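Catechol 1,2-dioxygenase (Pseudomonas putida, PDB 2AZQ) probably catalyses the intradiol ring cleavage of catechol with O2 to cis,cis-muconate, using a ferric iron, in the beta-ketoadipate pathway. Local coordinates at residues A[261-267]-A[279-285]; A[136-140]-A[181-186]. All coordinates share one frame; numbering follows the deposited sequence.

Interaction 1 (A[261-267]-A[279-285]); sequences ELRFVED and ERFAELS
Phe264 and Arg280 meet flat against flat across two antiparallel strands in the sheet of the intradiol dioxygenase domain. The guanidinium is stacked on the phenyl ring with its plane only 16° from the ring plane, and CZ of Arg280 stands 3.8 Å from the ring centroid of Phe264, an off-centre cation-pi geometry in which NH2 rides above the middle of the ring. With CG opposite the backbone N (chi1 179°) and an extended chain from there to NE, Arg280 reaches back over the ring. Its other terminal nitrogen, NH1, forms a salt bridge with OE2 of Glu266 at 3.5 Å; the carboxylate lies at the guanidinium edge, the two planes 73° apart, so one cation serves both a ring and a carboxylate.

Apolar contact marks the other face of the strand pair. CB of Val265 sits over the face of the Phe281 ring, a CH-pi contact 3.7 Å from the centroid.

Backbone pairing sets this register. Arg263 and Glu283 form one hydrogen-bonded pair, Arg263 N giving to Glu283 O at 2.9 Å; in the other, Val265 N gives to Phe281 O at 3.1 Å, nearly straight. Phe264 and Ala282 make the non-hydrogen-bonded pair between them.

Around the pair, Arg274 forms a salt bridge with Glu283 and Phe134 meets Phe281 edge-to-face. Ala282 and Leu284 hydrogen-bond through their backbones to strand 132-140, while Leu262 and Leu284 rest on strand 234-240.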
loop_
_atom_site.group_PDB
_atom_site.type_symbol
_atom_site.label_atom_id
_atom_site.label_comp_id
_atom_site.label_asym_id
_atom_site.label_seq_id
_atom_site.Cartn_x
_atom_site.Cartn_y
_atom_site.Cartn_z
ATOM N N GLU A 261 35.893 -10.469 -4.587
ATOM C CA GLU A 261 37.184 -9.818 -4.454
ATOM C C GLU A 261 37.545 -9.381 -5.870
ATOM O O GLU A 261 37.805 -10.198 -6.759
ATOM C CB GLU A 261 38.213 -10.802 -3.896
ATOM C CG GLU A 261 39.476 -10.141 -3.410
ATOM C CD GLU A 261 39.183 -9.048 -2.379
ATOM O OE1 GLU A 261 38.527 -9.372 -1.344
ATOM O OE2 GLU A 261 39.616 -7.878 -2.614
ATOM N N LEU A 262 37.527 -8.079 -6.081
ATOM C CA LEU A 262 37.804 -7.551 -7.384
ATOM C C LEU A 262 39.297 -7.272 -7.550
ATOM O O LEU A 262 39.952 -6.789 -6.627
ATOM C CB LEU A 262 36.977 -6.289 -7.577
ATOM C CG LEU A 262 37.185 -5.630 -8.931
ATOM C CD1 LEU A 262 36.694 -6.578 -10.035
ATOM C CD2 LEU A 262 36.436 -4.313 -8.966
ATOM N N ARG A 263 39.829 -7.598 -8.728
ATOM C CA ARG A 263 41.249 -7.389 -9.018
ATOM C C ARG A 263 41.395 -6.502 -10.235
ATOM O O ARG A 263 40.816 -6.778 -11.295
ATOM C CB ARG A 263 41.962 -8.727 -9.267
ATOM C CG ARG A 263 41.495 -9.791 -8.307
ATOM C CD ARG A 263 42.328 -11.077 -8.329
ATOM N NE ARG A 263 41.560 -12.215 -7.787
ATOM C CZ ARG A 263 42.068 -13.387 -7.389
ATOM N NH1 ARG A 263 43.390 -13.614 -7.456
ATOM N NH2 ARG A 263 41.238 -14.343 -6.950
ATOM N N PHE A 264 42.162 -5.430 -10.072
ATOM C CA PHE A 264 42.402 -4.511 -11.164
ATOM C C PHE A 264 43.685 -4.765 -11.940
ATOM O O PHE A 264 44.764 -4.910 -11.369
ATOM C CB PHE A 264 42.380 -3.084 -10.651
ATOM C CG PHE A 264 41.027 -2.639 -10.226
ATOM C CD1 PHE A 264 40.597 -2.810 -8.920
ATOM C CD2 PHE A 264 40.147 -2.082 -11.154
ATOM C CE1 PHE A 264 39.302 -2.428 -8.542
ATOM C CE2 PHE A 264 38.850 -1.698 -10.785
ATOM C CZ PHE A 264 38.429 -1.870 -9.482
ATOM N N VAL A 265 43.554 -4.826 -13.258
ATOM C CA VAL A 265 44.688 -5.041 -14.138
ATOM C C VAL A 265 44.939 -3.715 -14.882
ATOM O O VAL A 265 44.047 -3.215 -15.561
ATOM C CB VAL A 265 44.369 -6.207 -15.112
ATOM C CG1 VAL A 265 45.456 -6.375 -16.124
ATOM C CG2 VAL A 265 44.233 -7.490 -14.328
ATOM N N GLU A 266 46.125 -3.116 -14.713
ATOM C CA GLU A 266 46.439 -1.841 -15.387
ATOM C C GLU A 266 47.472 -1.956 -16.500
ATOM O O GLU A 266 48.565 -2.461 -16.273
ATOM C CB GLU A 266 47.010 -0.788 -14.433
ATOM C CG GLU A 266 46.197 -0.357 -13.249
ATOM C CD GLU A 266 46.786 0.905 -12.626
ATOM O OE1 GLU A 266 48.020 0.957 -12.429
ATOM O OE2 GLU A 266 46.022 1.846 -12.323
ATOM N N ASP A 267 47.141 -1.458 -17.686
ATOM C CA ASP A 267 48.073 -1.461 -18.815
ATOM C C ASP A 267 47.591 -0.630 -19.989
ATOM O O ASP A 267 46.860 -1.141 -20.848
ATOM C CB ASP A 267 48.333 -2.856 -19.371
ATOM C CG ASP A 267 49.043 -2.801 -20.743
ATOM O OD1 ASP A 267 49.146 -3.853 -21.421
ATOM O OD2 ASP A 267 49.505 -1.697 -21.147
ATOM N N GLU A 279 44.756 0.878 -20.362
ATOM C CA GLU A 279 44.682 1.553 -19.070
ATOM C C GLU A 279 44.015 0.947 -17.841
ATOM O O GLU A 279 44.297 1.424 -16.739
ATOM C CB GLU A 279 44.124 2.969 -19.277
ATOM C CG GLU A 279 45.134 3.955 -19.894
ATOM C CD GLU A 279 44.524 5.322 -20.202
ATOM O OE1 GLU A 279 43.660 5.783 -19.413
ATOM O OE2 GLU A 279 44.928 5.942 -21.218
ATOM N N ARG A 280 43.149 -0.062 -17.981
ATOM C CA ARG A 280 42.503 -0.656 -16.791
ATOM C C ARG A 280 41.188 -1.406 -17.013
ATOM O O ARG A 280 40.397 -1.062 -17.889
ATOM C CB ARG A 280 42.289 0.438 -15.739
ATOM C CG ARG A 280 41.628 0.047 -14.454
ATOM C CD ARG A 280 41.964 1.122 -13.425
ATOM N NE ARG A 280 41.199 1.013 -12.186
ATOM C CZ ARG A 280 41.730 0.806 -10.984
ATOM N NH1 ARG A 280 43.045 0.679 -10.842
ATOM N NH2 ARG A 280 40.946 0.752 -9.912
ATOM N N PHE A 281 40.979 -2.447 -16.216
ATOM C CA PHE A 281 39.768 -3.248 -16.273
ATOM C C PHE A 281 39.709 -4.100 -15.009
ATOM O O PHE A 281 40.720 -4.280 -14.322
ATOM C CB PHE A 281 39.740 -4.112 -17.530
ATOM C CG PHE A 281 40.672 -5.264 -17.500
ATOM C CD1 PHE A 281 40.369 -6.400 -16.776
ATOM C CD2 PHE A 281 41.860 -5.218 -18.195
ATOM C CE1 PHE A 281 41.226 -7.473 -16.745
ATOM C CE2 PHE A 281 42.727 -6.293 -18.168
ATOM C CZ PHE A 281 42.404 -7.429 -17.436
ATOM N N ALA A 282 38.521 -4.604 -14.684
ATOM C CA ALA A 282 38.351 -5.388 -13.474
ATOM C C ALA A 282 38.211 -6.838 -13.813
ATOM O O ALA A 282 37.843 -7.185 -14.930
ATOM C CB ALA A 282 37.131 -4.905 -12.706
ATOM N N GLU A 283 38.552 -7.674 -12.840
ATOM C CA GLU A 283 38.449 -9.124 -12.967
ATOM C C GLU A 283 37.899 -9.638 -11.673
ATOM O O GLU A 283 38.345 -9.257 -10.593
ATOM C CB GLU A 283 39.798 -9.777 -13.229
ATOM C CG GLU A 283 40.338 -9.458 -14.590
ATOM C CD GLU A 283 41.588 -10.236 -14.913
ATOM O OE1 GLU A 283 42.153 -9.994 -16.001
ATOM O OE2 GLU A 283 42.000 -11.086 -14.087
ATOM N N LEU A 284 36.924 -10.512 -11.790
ATOM C CA LEU A 284 36.267 -11.058 -10.630
ATOM C C LEU A 284 35.843 -12.504 -10.916
ATOM O O LEU A 284 35.252 -12.825 -11.965
ATOM C CB LEU A 284 35.073 -10.148 -10.287
ATOM C CG LEU A 284 34.051 -10.540 -9.213
ATOM C CD1 LEU A 284 34.736 -10.912 -7.900
ATOM C CD2 LEU A 284 33.102 -9.376 -9.016
ATOM N N SER A 285 36.191 -13.397 -10.002
ATOM C CA SER A 285 35.827 -14.795 -10.186
ATOM C C SER A 285 35.061 -15.239 -8.957
ATOM O O SER A 285 35.454 -14.976 -7.824
ATOM C CB SER A 285 37.063 -15.664 -10.379
ATOM O OG SER A 285 37.812 -15.708 -9.186
#

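Interaction 2 (A[136-140]-A[181-186]); sequences QGQVF and TDAEGR
Gln138 and Glu184 join a strand to a type I beta turn, running from Asp182 to Gly185, that connects strands 176-180 and 186-192 of the dioxygenase domain. The side-chain amide of Gln138 supplies one of two hydrogen bonds across the contact: its NE2 gives to the backbone O of Glu184 at 2.9 Å, though the bond is bent (139° at the hydrogen) and the oxygen is tilted out of the amide plane. CG lies beside the backbone N (chi1 -62°), and the extended chain beyond it carries the amide across to the turn. There NE2 also lies against CG of Glu184.

The second bond is from the backbone: Val139 N gives to Gly185 O at 3.0 Å. Gln138 and Arg186 follow as an antiparallel non-hydrogen-bonded pair, their CA atoms 4.1 Å apart, where strand 186-192 begins. The positive phi of Gly185 (67°), which favours glycine, comes just before the strand begins.

Apolar contact is small. CG2 of Val139 touches CG2 of Thr181 at 3.6 Å, their side chains crossing at about a right angle, and both side chains also touch Val152 of strand 151-155, while the hydroxyl of Thr181 is engaged by Ala150 N and Leu147 O.

Charged groups cluster at the turn: Asp182, Glu184 and Arg186 form a salt-bridge network whose Glu184 leg is doubtful. In it NE of Arg186 stands 3.3 Å from OD1 of Asp182, a proximity of charges with no N-H aimed at the oxygen. The other carboxylate oxygen, OD2 of Asp182, accepts from the backbone N of Arg186 at 3.2 Å, approached from above the carboxylate plane.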
loop_
_atom_site.group_PDB
_atom_site.type_symbol
_atom_site.label_atom_id
_atom_site.label_comp_id
_atom_site.label_asym_id
_atom_site.label_seq_id
_atom_site.Cartn_x
_atom_site.Cartn_y
_atom_site.Cartn_z
ATOM N N GLN A 136 33.765 -14.295 -14.133
ATOM C CA GLN A 136 33.816 -15.732 -14.448
ATOM C C GLN A 136 33.846 -16.642 -13.239
ATOM O O GLN A 136 34.295 -16.254 -12.164
ATOM C CB GLN A 136 35.010 -16.080 -15.332
ATOM C CG GLN A 136 36.341 -16.069 -14.641
ATOM C CD GLN A 136 37.457 -16.510 -15.574
ATOM O OE1 GLN A 136 37.477 -16.121 -16.751
ATOM N NE2 GLN A 136 38.410 -17.298 -15.053
ATOM N N GLY A 137 33.359 -17.859 -13.430
ATOM C CA GLY A 137 33.320 -18.826 -12.353
ATOM C C GLY A 137 32.602 -20.094 -12.773
ATOM O O GLY A 137 32.203 -20.232 -13.921
ATOM N N GLN A 138 32.443 -21.038 -11.858
ATOM C CA GLN A 138 31.746 -22.269 -12.191
ATOM C C GLN A 138 30.543 -22.418 -11.284
ATOM O O GLN A 138 30.386 -21.697 -10.298
ATOM C CB GLN A 138 32.640 -23.485 -11.987
ATOM C CG GLN A 138 33.861 -23.504 -12.835
ATOM C CD GLN A 138 34.847 -24.608 -12.447
ATOM O OE1 GLN A 138 35.401 -24.636 -11.315
ATOM N NE2 GLN A 138 35.081 -25.525 -13.390
ATOM N N VAL A 139 29.694 -23.355 -11.664
ATOM C CA VAL A 139 28.521 -23.735 -10.921
ATOM C C VAL A 139 28.927 -25.122 -10.384
ATOM O O VAL A 139 29.370 -25.993 -11.139
ATOM C CB VAL A 139 27.332 -23.809 -11.860
ATOM C CG1 VAL A 139 26.154 -24.512 -11.216
ATOM C CG2 VAL A 139 26.975 -22.416 -12.238
ATOM N N PHE A 140 28.811 -25.307 -9.078
ATOM C CA PHE A 140 29.182 -26.564 -8.454
ATOM C C PHE A 140 28.064 -27.384 -7.893
ATOM O O PHE A 140 27.039 -26.841 -7.485
ATOM C CB PHE A 140 30.173 -26.319 -7.336
ATOM C CG PHE A 140 31.561 -26.147 -7.807
ATOM C CD1 PHE A 140 32.566 -25.853 -6.911
ATOM C CD2 PHE A 140 31.866 -26.314 -9.154
ATOM C CE1 PHE A 140 33.871 -25.725 -7.342
ATOM C CE2 PHE A 140 33.155 -26.193 -9.611
ATOM C CZ PHE A 140 34.178 -25.895 -8.708
ATOM N N THR A 181 26.034 -22.663 -18.459
ATOM C CA THR A 181 27.402 -23.139 -18.210
ATOM C C THR A 181 27.848 -24.213 -19.204
ATOM O O THR A 181 27.037 -25.029 -19.629
ATOM C CB THR A 181 27.606 -23.669 -16.743
ATOM O OG1 THR A 181 26.583 -24.608 -16.389
ATOM C CG2 THR A 181 27.619 -22.519 -15.767
ATOM N N ASP A 182 29.130 -24.194 -19.588
ATOM C CA ASP A 182 29.683 -25.186 -20.530
ATOM C C ASP A 182 30.121 -26.536 -19.888
ATOM O O ASP A 182 29.902 -26.788 -18.694
ATOM C CB ASP A 182 30.843 -24.561 -21.332
ATOM C CG ASP A 182 32.030 -24.146 -20.464
ATOM O OD1 ASP A 182 32.785 -23.237 -20.876
ATOM O OD2 ASP A 182 32.243 -24.729 -19.385
ATOM N N ALA A 183 30.717 -27.409 -20.694
ATOM C CA ALA A 183 31.171 -28.720 -20.225
ATOM C C ALA A 183 31.929 -28.630 -18.916
ATOM O O ALA A 183 31.764 -29.475 -18.042
ATOM C CB ALA A 183 32.054 -29.390 -21.283
ATOM N N GLU A 184 32.780 -27.625 -18.785
ATOM C CA GLU A 184 33.538 -27.472 -17.556
ATOM C C GLU A 184 32.693 -26.784 -16.459
ATOM O O GLU A 184 33.177 -26.466 -15.372
ATOM C CB GLU A 184 34.818 -26.700 -17.852
ATOM C CG GLU A 184 35.640 -26.381 -16.625
ATOM C CD GLU A 184 36.885 -25.553 -16.951
ATOM O OE1 GLU A 184 36.785 -24.701 -17.881
ATOM O OE2 GLU A 184 37.936 -25.735 -16.264
ATOM N N GLY A 185 31.413 -26.580 -16.755
ATOM C CA GLY A 185 30.515 -25.952 -15.807
ATOM C C GLY A 185 30.825 -24.500 -15.527
ATOM O O GLY A 185 30.548 -23.997 -14.442
ATOM N N ARG A 186 31.383 -23.798 -16.500
ATOM C CA ARG A 186 31.705 -22.407 -16.254
ATOM C C ARG A 186 30.933 -21.400 -17.089
ATOM O O ARG A 186 30.336 -21.733 -18.118
ATOM C CB ARG A 186 33.207 -22.177 -16.411
ATOM C CG ARG A 186 33.748 -22.659 -17.723
ATOM C CD ARG A 186 35.219 -22.317 -17.899
ATOM N NE ARG A 186 35.635 -22.670 -19.255
ATOM C CZ ARG A 186 36.397 -21.898 -20.026
ATOM N NH1 ARG A 186 36.835 -20.717 -19.574
ATOM N NH2 ARG A 186 36.696 -22.294 -21.264
#

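Along the chain the two contacts come in series, interaction 2 closing at Arg186 before interaction 1 opens at Glu261. Their centres are 21 Å apart, yet they share one mixed sheet: strand 132-140 runs parallel to strand 281-289 as its neighbour, with 186-192 and 259-265 paired to the outer flanks of these two. They meet directly where Leu284 O lies 3.0 Å from Gln136 N, a probable hydrogen bond, and Ser285 packs on Gln136. Thus both contacts involve neighbouring strands of the same sheet, interaction 1 lying nearer the iron, with the Leu284 side chain about 9 Å from that of the iron ligand His221.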